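Local coordinates for protein beta-galactosidase (PDB 6Y2K) that hydrolyses terminal beta-D-galactose residues from beta-galactosides, as a cold-active family 42 glycoside hydrolase that works as a hexamer, at residues 334-339 against 646-651; 609-614 against 622-627; 265-270 against 314-319; 287-292 against 328-333; 308-313 against 344-349. All coordinates share one frame; numbering follows the deposited sequence. Where two conformers were deposited one is given.

Contact 1 (334-339 against 646-651); sequences VRLWTW and GAADVA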
# COMPACT_ATOMS: atom_id res chain seq x y z
N VAL A 334 20.57 29.02 -11.10
CA VAL A 334 21.46 29.43 -12.19
C VAL A 334 22.87 29.73 -11.63
O VAL A 334 23.88 29.34 -12.23
CB VAL A 334 20.90 30.63 -13.00
CG1 VAL A 334 21.91 31.08 -14.06
CG2 VAL A 334 19.55 30.26 -13.64
N ARG A 335 22.92 30.41 -10.48
CA ARG A 335 24.18 30.60 -9.74
C ARG A 335 24.82 29.25 -9.39
O ARG A 335 26.02 29.07 -9.58
CB ARG A 335 23.94 31.42 -8.48
CG ARG A 335 25.06 31.38 -7.45
CD ARG A 335 24.86 32.46 -6.41
NE ARG A 335 25.90 32.42 -5.39
CZ ARG A 335 25.87 31.70 -4.28
NH1 ARG A 335 24.86 30.88 -3.99
NH2 ARG A 335 26.90 31.77 -3.43
N LEU A 336 23.99 28.33 -8.89
CA LEU A 336 24.44 26.99 -8.50
C LEU A 336 25.14 26.31 -9.67
O LEU A 336 26.26 25.82 -9.53
CB LEU A 336 23.25 26.15 -8.02
CG LEU A 336 23.47 24.86 -7.22
CD1 LEU A 336 22.11 24.24 -6.94
CD2 LEU A 336 24.35 23.83 -7.89
N TRP A 337 24.47 26.27 -10.83
CA TRP A 337 24.99 25.58 -12.01
C TRP A 337 26.26 26.23 -12.54
O TRP A 337 27.15 25.54 -13.05
CB TRP A 337 23.94 25.51 -13.13
CG TRP A 337 22.66 24.81 -12.77
CD1 TRP A 337 22.53 23.71 -11.98
CD2 TRP A 337 21.35 25.14 -13.23
NE1 TRP A 337 21.20 23.34 -11.89
CE2 TRP A 337 20.45 24.20 -12.65
CE3 TRP A 337 20.83 26.15 -14.06
CZ2 TRP A 337 19.07 24.23 -12.88
CZ3 TRP A 337 19.45 26.18 -14.29
CH2 TRP A 337 18.59 25.22 -13.71
N THR A 338 26.34 27.55 -12.43
CA THR A 338 27.50 28.31 -12.90
C THR A 338 28.73 27.98 -12.06
O THR A 338 29.78 27.61 -12.61
CB THR A 338 27.22 29.83 -12.92
OG1 THR A 338 26.03 30.08 -13.68
CG2 THR A 338 28.37 30.61 -13.55
N TRP A 339 28.62 28.11 -10.73
CA TRP A 339 29.73 27.73 -9.83
C TRP A 339 30.09 26.26 -9.98
O TRP A 339 31.27 25.91 -9.91
CB TRP A 339 29.42 28.03 -8.37
CG TRP A 339 29.76 29.43 -8.00
CD1 TRP A 339 28.90 30.41 -7.64
CD2 TRP A 339 31.06 30.01 -8.02
NE1 TRP A 339 29.59 31.58 -7.39
CE2 TRP A 339 30.92 31.36 -7.63
CE3 TRP A 339 32.34 29.53 -8.32
CZ2 TRP A 339 32.01 32.23 -7.53
CZ3 TRP A 339 33.43 30.39 -8.22
CH2 TRP A 339 33.26 31.72 -7.82
N GLY A 646 22.44 26.63 2.32
CA GLY A 646 21.01 26.67 1.97
C GLY A 646 20.63 25.73 0.84
O GLY A 646 21.49 25.15 0.16
N ALA A 647 19.33 25.55 0.64
CA ALA A 647 18.80 24.83 -0.52
C ALA A 647 19.27 25.52 -1.81
O ALA A 647 19.20 26.75 -1.90
CB ALA A 647 17.28 24.80 -0.48
N ALA A 648 19.76 24.74 -2.77
CA ALA A 648 20.26 25.26 -4.06
C ALA A 648 21.35 26.34 -3.88
O ALA A 648 21.37 27.34 -4.60
CB ALA A 648 19.10 25.79 -4.91
N ASP A 649 22.27 26.11 -2.95
CA ASP A 649 23.25 27.10 -2.51
C ASP A 649 24.66 26.58 -2.74
O ASP A 649 24.88 25.38 -2.95
CB ASP A 649 23.01 27.43 -1.03
CG ASP A 649 23.69 28.71 -0.55
OD1 ASP A 649 24.09 29.56 -1.38
OD2 ASP A 649 23.83 28.84 0.70
N VAL A 650 25.62 27.51 -2.70
CA VAL A 650 27.03 27.27 -2.95
C VAL A 650 27.83 27.89 -1.81
O VAL A 650 27.52 29.00 -1.37
CB VAL A 650 27.48 27.96 -4.27
CG1 VAL A 650 28.94 27.67 -4.57
CG2 VAL A 650 26.59 27.54 -5.44
N ALA A 651 28.85 27.18 -1.34
CA ALA A 651 29.87 27.78 -0.47
C ALA A 651 31.25 27.47 -1.02
O ALA A 651 31.47 26.40 -1.60
CB ALA A 651 29.73 27.28 0.96
O HOH W 1 22.86 29.60 -5.46

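Contact 2 (609-614 against 622-627); sequences GVRVRE and FNYSSN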
# COMPACT_ATOMS: atom_id res chain seq x y z
N GLY A 609 22.19 15.00 -1.19
CA GLY A 609 22.08 16.17 -2.05
C GLY A 609 23.27 17.11 -2.04
O GLY A 609 23.25 18.13 -2.74
N VAL A 610 24.31 16.78 -1.28
CA VAL A 610 25.51 17.62 -1.16
C VAL A 610 26.63 17.05 -2.03
O VAL A 610 26.76 15.84 -2.18
CB VAL A 610 25.95 17.77 0.32
CG1 VAL A 610 27.29 18.49 0.44
CG2 VAL A 610 24.88 18.51 1.11
N ARG A 611 27.41 17.95 -2.62
CA ARG A 611 28.54 17.59 -3.46
C ARG A 611 29.66 18.56 -3.17
O ARG A 611 29.41 19.69 -2.75
CB ARG A 611 28.15 17.66 -4.94
CG ARG A 611 27.09 16.65 -5.39
CD ARG A 611 27.68 15.25 -5.40
NE ARG A 611 26.79 14.26 -5.99
CZ ARG A 611 25.79 13.65 -5.35
NH1 ARG A 611 25.50 13.91 -4.08
NH2 ARG A 611 25.06 12.76 -6.01
N VAL A 612 30.89 18.10 -3.41
CA VAL A 612 32.11 18.87 -3.19
C VAL A 612 33.08 18.59 -4.33
O VAL A 612 33.11 17.48 -4.90
CB VAL A 612 32.76 18.53 -1.83
CG1 VAL A 612 34.09 19.25 -1.65
CG2 VAL A 612 31.85 18.93 -0.69
N ARG A 613 33.87 19.59 -4.69
CA ARG A 613 34.97 19.41 -5.63
C ARG A 613 36.07 20.42 -5.30
O ARG A 613 35.79 21.50 -4.79
CB ARG A 613 34.49 19.56 -7.08
CG ARG A 613 35.46 18.95 -8.08
CD ARG A 613 34.96 18.92 -9.51
NE ARG A 613 35.80 18.02 -10.29
CZ ARG A 613 37.03 18.29 -10.73
NH1 ARG A 613 37.70 17.34 -11.38
NH2 ARG A 613 37.61 19.48 -10.52
N GLU A 614 37.32 20.04 -5.58
CA GLU A 614 38.48 20.89 -5.32
C GLU A 614 39.16 21.37 -6.60
O GLU A 614 39.24 20.63 -7.58
CB GLU A 614 39.52 20.14 -4.49
CG GLU A 614 38.99 19.66 -3.15
CD GLU A 614 40.07 19.10 -2.24
OE1 GLU A 614 39.75 18.85 -1.06
OE2 GLU A 614 41.23 18.93 -2.69
N PHE A 622 28.29 22.36 -2.65
CA PHE A 622 26.99 22.54 -3.31
C PHE A 622 25.89 21.77 -2.58
O PHE A 622 26.12 20.65 -2.12
CB PHE A 622 27.06 22.02 -4.75
CG PHE A 622 28.15 22.66 -5.55
CD1 PHE A 622 27.95 23.88 -6.17
CD2 PHE A 622 29.41 22.06 -5.65
CE1 PHE A 622 28.97 24.49 -6.88
CE2 PHE A 622 30.43 22.66 -6.36
CZ PHE A 622 30.21 23.88 -6.98
N ASN A 623 24.71 22.36 -2.48
CA ASN A 623 23.56 21.69 -1.87
C ASN A 623 22.42 21.69 -2.88
O ASN A 623 21.78 22.72 -3.10
CB ASN A 623 23.15 22.40 -0.57
CG ASN A 623 22.00 21.71 0.15
OD1 ASN A 623 21.54 20.63 -0.24
ND2 ASN A 623 21.53 22.34 1.23
N TYR A 624 22.16 20.52 -3.47
CA TYR A 624 21.06 20.31 -4.40
C TYR A 624 19.74 19.91 -3.72
O TYR A 624 18.73 19.78 -4.40
CB TYR A 624 21.45 19.23 -5.44
CG TYR A 624 22.63 19.60 -6.33
CD1 TYR A 624 23.94 19.44 -5.89
CD2 TYR A 624 22.43 20.10 -7.62
CE1 TYR A 624 25.01 19.77 -6.70
CE2 TYR A 624 23.50 20.43 -8.44
CZ TYR A 624 24.80 20.27 -7.97
OH TYR A 624 25.88 20.61 -8.74
N SER A 625 19.75 19.70 -2.40
CA SER A 625 18.54 19.34 -1.64
C SER A 625 17.69 20.58 -1.38
O SER A 625 18.12 21.70 -1.65
CB SER A 625 18.91 18.66 -0.31
OG SER A 625 19.31 19.61 0.68
N SER A 626 16.49 20.35 -0.82
CA SER A 626 15.54 21.41 -0.48
C SER A 626 15.69 21.94 0.95
O SER A 626 14.90 22.78 1.39
CB SER A 626 14.11 20.92 -0.71
OG SER A 626 13.85 19.75 0.03
N ASN A 627 16.69 21.47 1.70
CA ASN A 627 16.88 21.96 3.07
C ASN A 627 18.32 22.30 3.40
O ASN A 627 19.26 21.84 2.75
CB ASN A 627 16.33 20.97 4.08
CG ASN A 627 14.81 20.89 4.04
OD1 ASN A 627 14.11 21.82 4.45
ND2 ASN A 627 14.29 19.78 3.53

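Contact 3 (265-270 against 314-319); sequences DSYPLG and EQQPGP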
# COMPACT_ATOMS: atom_id res chain seq x y z
N ASP A 265 26.27 21.82 -23.55
CA ASP A 265 25.00 22.50 -23.39
C ASP A 265 24.22 21.82 -22.27
O ASP A 265 23.73 20.70 -22.44
CB ASP A 265 24.24 22.47 -24.72
CG ASP A 265 25.00 23.17 -25.86
OD1 ASP A 265 25.92 23.95 -25.57
OD2 ASP A 265 24.68 22.96 -27.05
N SER A 266 24.12 22.52 -21.13
CA SER A 266 23.60 21.97 -19.88
C SER A 266 22.22 22.52 -19.56
O SER A 266 22.05 23.72 -19.30
CB SER A 266 24.54 22.29 -18.72
OG SER A 266 24.03 21.72 -17.51
N TYR A 267 21.24 21.61 -19.55
CA TYR A 267 19.88 21.95 -19.22
C TYR A 267 19.38 20.96 -18.17
O TYR A 267 18.62 20.05 -18.48
CB TYR A 267 19.03 21.92 -20.48
CG TYR A 267 19.45 22.93 -21.52
CD1 TYR A 267 19.05 24.27 -21.41
CD2 TYR A 267 20.24 22.57 -22.60
CE1 TYR A 267 19.43 25.20 -22.35
CE2 TYR A 267 20.63 23.50 -23.56
CZ TYR A 267 20.22 24.81 -23.42
OH TYR A 267 20.58 25.74 -24.37
N PRO A 268 19.81 21.15 -16.90
CA PRO A 268 19.56 20.17 -15.84
C PRO A 268 18.09 19.80 -15.60
O PRO A 268 17.82 18.65 -15.26
CB PRO A 268 20.15 20.85 -14.60
CG PRO A 268 21.17 21.78 -15.14
CD PRO A 268 20.51 22.33 -16.36
N LEU A 269 17.18 20.75 -15.77
CA LEU A 269 15.75 20.48 -15.53
C LEU A 269 15.12 19.70 -16.67
O LEU A 269 14.25 18.89 -16.45
CB LEU A 269 14.95 21.75 -15.29
CG LEU A 269 15.53 22.78 -14.31
CD1 LEU A 269 14.47 23.82 -13.99
CD2 LEU A 269 16.06 22.13 -13.04
N GLY A 270 15.57 19.98 -17.90
CA GLY A 270 15.11 19.24 -19.07
C GLY A 270 15.58 17.81 -19.05
O GLY A 270 14.79 16.91 -19.27
N GLU A 314 26.17 26.61 -23.59
CA GLU A 314 24.75 26.90 -23.34
C GLU A 314 24.35 26.44 -21.94
O GLU A 314 24.33 25.24 -21.66
CB GLU A 314 23.85 26.22 -24.39
CG GLU A 314 24.14 26.57 -25.85
CD GLU A 314 23.26 25.84 -26.84
OE1 GLU A 314 22.26 25.23 -26.41
OE2 GLU A 314 23.54 25.88 -28.07
N GLN A 315 24.04 27.39 -21.06
CA GLN A 315 23.59 27.10 -19.70
C GLN A 315 22.14 27.50 -19.53
O GLN A 315 21.76 28.65 -19.85
CB GLN A 315 24.45 27.86 -18.68
CG GLN A 315 24.12 27.55 -17.22
CD GLN A 315 24.36 26.09 -16.86
OE1 GLN A 315 25.49 25.60 -16.94
NE2 GLN A 315 23.29 25.39 -16.47
N GLN A 316 21.33 26.58 -19.00
CA GLN A 316 19.92 26.86 -18.71
C GLN A 316 19.80 28.09 -17.80
O GLN A 316 20.45 28.11 -16.77
CB GLN A 316 19.25 25.67 -18.03
CG GLN A 316 17.75 25.86 -17.81
CD GLN A 316 16.98 24.58 -17.48
OE1 GLN A 316 17.55 23.48 -17.40
NE2 GLN A 316 15.68 24.73 -17.28
N PRO A 317 18.98 29.09 -18.18
CA PRO A 317 18.76 30.30 -17.37
C PRO A 317 17.37 30.41 -16.74
O PRO A 317 17.11 31.35 -15.97
CB PRO A 317 18.91 31.40 -18.42
CG PRO A 317 18.22 30.81 -19.61
CD PRO A 317 18.51 29.32 -19.56
N GLY A 318 16.48 29.47 -17.07
CA GLY A 318 15.07 29.56 -16.74
C GLY A 318 14.38 28.37 -17.37
O GLY A 318 15.05 27.44 -17.84
N PRO A 319 13.03 28.37 -17.41
CA PRO A 319 12.35 27.22 -18.01
C PRO A 319 12.66 27.09 -19.50
O PRO A 319 12.79 28.11 -20.20
CB PRO A 319 10.86 27.53 -17.80
CG PRO A 319 10.80 29.01 -17.63
CD PRO A 319 12.09 29.41 -16.96
O HOH W 2 24.37 22.70 -15.17

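Contact 4 (287-292 against 328-333); sequences LRVGHP and TPADGA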
# COMPACT_ATOMS: atom_id res chain seq x y z
N LEU A 287 13.40 18.21 -8.99
CA LEU A 287 12.64 18.90 -10.04
C LEU A 287 13.22 20.24 -10.50
O LEU A 287 13.31 20.49 -11.69
CB LEU A 287 11.20 19.17 -9.55
CG LEU A 287 10.25 19.91 -10.49
CD1 LEU A 287 9.90 19.04 -11.69
CD2 LEU A 287 8.98 20.31 -9.76
N ARG A 288 13.59 21.09 -9.54
CA ARG A 288 13.97 22.48 -9.82
C ARG A 288 15.47 22.77 -9.83
O ARG A 288 15.86 23.93 -10.03
CB ARG A 288 13.26 23.42 -8.83
CG ARG A 288 11.74 23.30 -8.84
CD ARG A 288 11.09 24.48 -8.14
NE ARG A 288 9.64 24.35 -8.07
CZ ARG A 288 8.80 24.55 -9.09
NH1 ARG A 288 9.25 24.92 -10.28
NH2 ARG A 288 7.49 24.39 -8.90
N VAL A 289 16.30 21.74 -9.62
CA VAL A 289 17.77 21.88 -9.69
C VAL A 289 18.52 20.88 -10.58
O VAL A 289 19.70 21.10 -10.90
CB VAL A 289 18.40 21.85 -8.27
CG1 VAL A 289 17.90 23.03 -7.45
CG2 VAL A 289 18.11 20.53 -7.55
N GLY A 290 17.86 19.79 -10.98
CA GLY A 290 18.52 18.72 -11.70
C GLY A 290 19.23 17.77 -10.76
O GLY A 290 19.46 18.09 -9.59
N HIS A 291 19.56 16.58 -11.25
CA HIS A 291 20.25 15.59 -10.43
C HIS A 291 21.63 16.14 -10.06
O HIS A 291 22.25 16.82 -10.89
CB HIS A 291 20.37 14.26 -11.16
CG HIS A 291 20.94 13.16 -10.33
ND1 HIS A 291 22.29 12.90 -10.27
CD2 HIS A 291 20.34 12.24 -9.53
CE1 HIS A 291 22.50 11.88 -9.45
NE2 HIS A 291 21.33 11.46 -8.99
N PRO A 292 22.11 15.89 -8.83
CA PRO A 292 23.41 16.46 -8.40
C PRO A 292 24.64 16.17 -9.28
O PRO A 292 25.62 16.93 -9.22
CB PRO A 292 23.61 15.83 -7.03
CG PRO A 292 22.23 15.67 -6.51
CD PRO A 292 21.44 15.21 -7.70
N THR A 328 10.10 25.98 -13.70
CA THR A 328 11.03 27.06 -13.40
C THR A 328 12.12 26.54 -12.45
O THR A 328 11.83 25.75 -11.54
CB THR A 328 10.34 28.26 -12.73
OG1 THR A 328 9.48 27.80 -11.68
CG2 THR A 328 9.51 29.04 -13.76
N PRO A 329 13.38 26.96 -12.65
CA PRO A 329 14.44 26.59 -11.69
C PRO A 329 14.21 27.17 -10.30
O PRO A 329 13.52 28.18 -10.16
CB PRO A 329 15.72 27.17 -12.31
CG PRO A 329 15.40 27.52 -13.72
CD PRO A 329 13.91 27.75 -13.78
N ALA A 330 14.77 26.52 -9.28
CA ALA A 330 14.74 27.08 -7.92
C ALA A 330 15.47 28.42 -7.93
O ALA A 330 16.40 28.61 -8.72
CB ALA A 330 15.41 26.16 -6.92
N ASP A 331 15.05 29.34 -7.07
CA ASP A 331 15.79 30.58 -6.90
C ASP A 331 17.21 30.23 -6.46
O ASP A 331 17.40 29.41 -5.55
CB ASP A 331 15.08 31.51 -5.90
CG ASP A 331 13.81 32.18 -6.48
OD1 ASP A 331 13.63 32.26 -7.74
OD2 ASP A 331 12.98 32.66 -5.67
N GLY A 332 18.20 30.79 -7.15
CA GLY A 332 19.62 30.47 -6.95
C GLY A 332 20.20 29.35 -7.81
O GLY A 332 21.43 29.15 -7.82
N ALA A 333 19.35 28.62 -8.53
CA ALA A 333 19.82 27.48 -9.34
C ALA A 333 20.77 27.86 -10.47
O ALA A 333 21.69 27.11 -10.76
CB ALA A 333 18.65 26.65 -9.88

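Contact 5 (308-313 against 344-349); sequences GRLWIM and HGAELV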
# COMPACT_ATOMS: atom_id res chain seq x y z
N GLY A 308 41.74 19.05 -21.33
CA GLY A 308 41.88 20.02 -20.23
C GLY A 308 41.00 21.26 -20.33
O GLY A 308 40.67 21.87 -19.31
N ARG A 309 40.61 21.64 -21.55
CA ARG A 309 39.86 22.87 -21.79
C ARG A 309 38.34 22.64 -21.97
O ARG A 309 37.90 22.01 -22.95
CB ARG A 309 40.43 23.58 -23.01
CG ARG A 309 41.89 23.98 -22.82
CD ARG A 309 42.34 24.99 -23.87
NE ARG A 309 41.60 26.25 -23.76
CZ ARG A 309 41.53 27.18 -24.71
NH1 ARG A 309 42.16 27.02 -25.88
NH2 ARG A 309 40.83 28.29 -24.50
N LEU A 310 37.57 23.17 -21.02
CA LEU A 310 36.13 22.97 -20.92
C LEU A 310 35.44 24.32 -20.89
O LEU A 310 35.85 25.18 -20.12
CB LEU A 310 35.80 22.26 -19.60
CG LEU A 310 34.33 22.13 -19.18
CD1 LEU A 310 33.59 21.20 -20.12
CD2 LEU A 310 34.22 21.64 -17.74
N TRP A 311 34.42 24.49 -21.73
CA TRP A 311 33.45 25.58 -21.63
C TRP A 311 32.05 24.98 -21.49
O TRP A 311 31.81 23.83 -21.86
CB TRP A 311 33.43 26.47 -22.88
CG TRP A 311 34.68 27.23 -23.23
CD1 TRP A 311 35.83 27.33 -22.51
CD2 TRP A 311 34.87 28.03 -24.40
NE1 TRP A 311 36.75 28.12 -23.17
CE2 TRP A 311 36.18 28.57 -24.33
CE3 TRP A 311 34.07 28.33 -25.50
CZ2 TRP A 311 36.70 29.40 -25.34
CZ3 TRP A 311 34.59 29.16 -26.51
CH2 TRP A 311 35.90 29.69 -26.41
N ILE A 312 31.12 25.78 -20.97
CA ILE A 312 29.70 25.50 -21.11
C ILE A 312 29.21 26.55 -22.11
O ILE A 312 29.15 27.73 -21.78
CB ILE A 312 28.93 25.60 -19.77
CG1 ILE A 312 29.14 24.33 -18.92
CG2 ILE A 312 27.42 25.74 -20.01
CD1 ILE A 312 30.57 24.00 -18.56
N MET A 313 28.91 26.13 -23.34
CA MET A 313 28.44 27.04 -24.38
C MET A 313 27.00 27.49 -24.16
O MET A 313 26.65 28.60 -24.52
CB MET A 313 28.56 26.40 -25.76
CG MET A 313 28.35 27.35 -26.93
SD MET A 313 29.67 28.60 -27.01
CE MET A 313 30.96 27.62 -27.75
N HIS A 344 34.52 22.36 -11.79
CA HIS A 344 35.07 21.33 -12.69
C HIS A 344 36.08 21.90 -13.72
O HIS A 344 36.49 21.18 -14.64
CB HIS A 344 33.92 20.59 -13.42
CG HIS A 344 33.08 19.73 -12.52
ND1 HIS A 344 33.26 18.37 -12.43
CD2 HIS A 344 32.07 20.04 -11.67
CE1 HIS A 344 32.39 17.87 -11.56
NE2 HIS A 344 31.66 18.87 -11.08
N GLY A 345 36.49 23.16 -13.56
CA GLY A 345 37.52 23.77 -14.41
C GLY A 345 37.02 24.50 -15.64
O GLY A 345 37.82 24.85 -16.52
N ALA A 346 35.71 24.75 -15.74
CA ALA A 346 35.18 25.47 -16.89
C ALA A 346 35.81 26.85 -16.94
O ALA A 346 35.82 27.57 -15.94
CB ALA A 346 33.67 25.59 -16.80
N GLU A 347 36.38 27.20 -18.10
CA GLU A 347 36.94 28.54 -18.34
C GLU A 347 35.83 29.56 -18.47
O GLU A 347 35.96 30.71 -18.03
CB GLU A 347 37.76 28.57 -19.63
CG GLU A 347 38.95 27.62 -19.68
CD GLU A 347 39.74 27.73 -20.99
OE1 GLU A 347 39.29 28.40 -21.95
OE2 GLU A 347 40.82 27.10 -21.07
N LEU A 348 34.74 29.13 -19.11
CA LEU A 348 33.65 30.01 -19.53
C LEU A 348 32.32 29.30 -19.30
O LEU A 348 32.21 28.13 -19.62
CB LEU A 348 33.81 30.30 -21.02
CG LEU A 348 32.71 31.07 -21.73
CD1 LEU A 348 32.61 32.47 -21.14
CD2 LEU A 348 33.01 31.12 -23.22
N VAL A 349 31.34 30.01 -18.75
CA VAL A 349 29.95 29.55 -18.71
C VAL A 349 29.09 30.55 -19.48
O VAL A 349 28.97 31.71 -19.06
CB VAL A 349 29.43 29.41 -17.26
CG1 VAL A 349 27.93 29.18 -17.21
CG2 VAL A 349 30.18 28.28 -16.57
O HOH W 3 39.23 24.05 -18.68

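Contact 1 (334-339 against 646-651)
Helix 334-339 runs across strand 649-651 with the two chain directions 41° apart and the axes 7.8 Å from each other at closest approach; Leu336 and Asp649 are the nearest CA pair, 6.1 Å apart. Arg335 carries the polar side. Its CG stands anti to the backbone N and the chain runs out extended to NE, which sets the guanidinium beside the Asp649 carboxylate, the two side chains pointing the same way. Arg335 NH1 forms a salt bridge with Asp649 OD1 at 3.0 Å, lying nearly on the C-O axis, and it also donates to a water that bonds Ala648 O in turn. Val650 CB and CG2 lie over one face of the guanidinium. NE goes to Glu388 of helix 377-395, which also takes Trp339 NE1. An alanine in place of Arg335 would probably cost Asp649 its salt bridge, Val650 its cover by the guanidinium, and Glu388 its ion pair. Ala648 and Asp649 both face Asn623, a G1 beta bulge, entered through a type II turn from Gly646 to Asp649, and Asp649 OD2 takes Gly646 N on its anti lone pair at 3.1 Å. On the apolar side Leu336 CD1 reaches Ala648 CA at 3.6 Å. Val650 straddles the helix surface, with CG2 against Leu336 CA at 3.8 Å and CG1 against Trp339 CB, crossing the tryptophan side chain at about a right angle.

Contact 2 (609-614 against 622-627)
Three backbone hydrogen bonds join the two segments. Arg611 and Phe622 make an antiparallel hydrogen-bonded pair, Arg611 N donating to Phe622 O at 3.0 Å and Phe622 N to Arg611 O at 2.9 Å, each donor in the plane of the carbonyl it meets. Past the strand end Tyr624 N gives the shortest of the three, 2.7 Å to Gly609 O. Between them Val610 and Asn623 form the non-hydrogen-bonded pair, where Val610 CA sits 3.2 Å from Phe622 O in a CA-H...O contact. Gly609 has positive phi, and a CB there would run into Ser625 CB, so the close approach depends on the missing side chain. Gly609 O also lies in the plane of the Tyr624 ring, at its edge, while Arg611 CG touches Tyr624 CE1 at 4.0 Å, the two side chains crossing at about a right angle. This is the open end of the beta hairpin formed by strands 610-615 and 618-623. Where the second strand leaves it, Asn623 shapes the exit: CG is anti to the backbone N, and OD1 accepts Ser625 N in an Asx turn as well as Ser625 OG, the latter at 2.6 Å on a lone pair. ND2 of Asn623 reaches forward to Asn627 O at 2.8 Å. In the next shell Arg611 bends at chi2, so that NH1 returns to its neighbour Val610 O while NE pairs with Asp293. Tyr624 OH is anchored by Glu340 of helix 333-343, and the Phe622 ring packs on Leu336 and Trp339 of that same helix.

Contact 3 (265-270 against 314-319)
The carboxylates of Asp265 and Glu314 are stacked, their planes 10° apart, with the like-charged oxygens Asp265 OD2 and Glu314 OE2 3.3 Å apart and not hydrogen-bonded. Glu314 OE1 lies at the edge of the Tyr267 ring, in its plane, and accepts Tyr267 OH at 2.7 Å from above the carboxylate plane. Gln316 OE1 takes Leu269 N on a lone pair at 3.2 Å; Gly318 O lies in the Gln316 amide plane, 2.8 Å from Gln316 NE2, which donates from above the Gly318 carbonyl plane. Leu269 CG and CD1 pack against NE2. An alanine in place of Gln316 would probably loosen the first turn of helix 268-274 from the loop at Gly318. The backbones of the parallel strands are joined by Ser266 N to Glu314 O and Gln316 N to Ser266 O, and a water links Ser266 OG to Gln315 NE2. These are the C-terminal ends of the sixth and seventh barrel strands; family 42 enzymes carry their nucleophile at the end of the seventh, consistent with Glu314 filling that role. Arg33, salt-bridged to Glu314 OE2, would offset part of the repulsion, yet two acids this close, with Glu142 near Asp265, probably raise one's affinity for a proton.

Contact 4 (287-292 against 328-333)
Two hydrogen bonds join the loops. Ala330 N donates to Arg288 O at 2.9 Å, nearly straight at 169° but from above the carbonyl plane, and the same carbonyl receives a CA-H...O contact from Pro329 CA at 3.4 Å. Arg288 NH1 donates to Thr328 O at 3.0 Å, on a lone pair and in the guanidinium plane. Arg288 gets there with CG anti to its carbonyl carbon and an extended chain, lying alongside Thr328 and pointing the same way, so that CG and CD pass close to Thr328 O as well. As for charge, the arginine's strongest partner is Asp527 of a neighbouring subunit, which meets NH1 and also accepts Thr328 N. Among apolar contacts, Val289 CG1 touches Ala330 CB at 4.0 Å, while Arg288 CB and Ala330 CB approach to 4.0 Å. A type II turn from Ala330 to Ala333, closed by Ala333 N to Ala330 O, then brings Gly332, with positive phi, to the N-cap position of helix 333-343. Both segments are connecting loops of the TIM barrel, the second leading from the seventh strand into its helix, and with Asp527 they become part of a subunit interface of the hexamer.

Contact 5 (308-313 against 344-349)
The tight part gathers round Trp311 and Glu347. Glu347 extends beyond CG, and Arg309, bent at chi3, grips it side-on: NE to OE2 at 2.9 Å and NH2 to OE1 at 3.0 Å, both on syn lone pairs, with the two planes 28° apart. Glu347 OE1 takes a second donor, Trp311 NE1, at 2.8 Å, the third bond on the carboxylate; OE1 lies in the plane of the indole, while NE1 meets it from above the carboxylate plane. Leu348 CD2 sits over one face of the same indole, 3.9 Å from the centroid of its six-membered ring, a CH-pi contact. Behind this, Ile312 N donates to Leu348 O at 2.9 Å and Glu347 N to Leu310 O at 2.9 Å, while Ile312 CD1 meets Ala346 CB. The other end is looser. There a water accepts from Leu310 N and lies within bonding distance of Gly308 O and Gly345 O, bridging the two segments near the exposed Gly308. Gly345, with positive phi, is the C-prime residue of the Schellman motif that ends helix 333-343 and releases the chain into strand 348-352, completing the beta-alpha-beta crossover between the seventh and eighth barrel strands. Leu348 N is buried with no partner in the model. Three N-H donors, two of them from Arg309, would probably keep Glu347 ionised. Arg309 is shared with Asp238, at NH1, so one guanidinium serves two carboxylates.

Contacts 3 and 5 are the barrel proper: they share strand 310-315 and join it to its two neighbours, contact 3 with crowded acids at the strands' C-terminal ends, contact 5 with a gripped glutamate at the N-terminal ends. Contact 1 lies outside them, setting helix 333-343 against the C-terminal antiparallel sheet that contact 2 begins; the two meet through Asp649 O and Asn623 N, and Leu336 packs on Tyr624. Contact 4 lies between contacts 1 and 3, with Val289 O bonded to Trp337 NE1 and Leu269 wedged against Arg288. All five are buried, but contact 4, without regular strand or helix pairing, borders another subunit, to which its arginine turns.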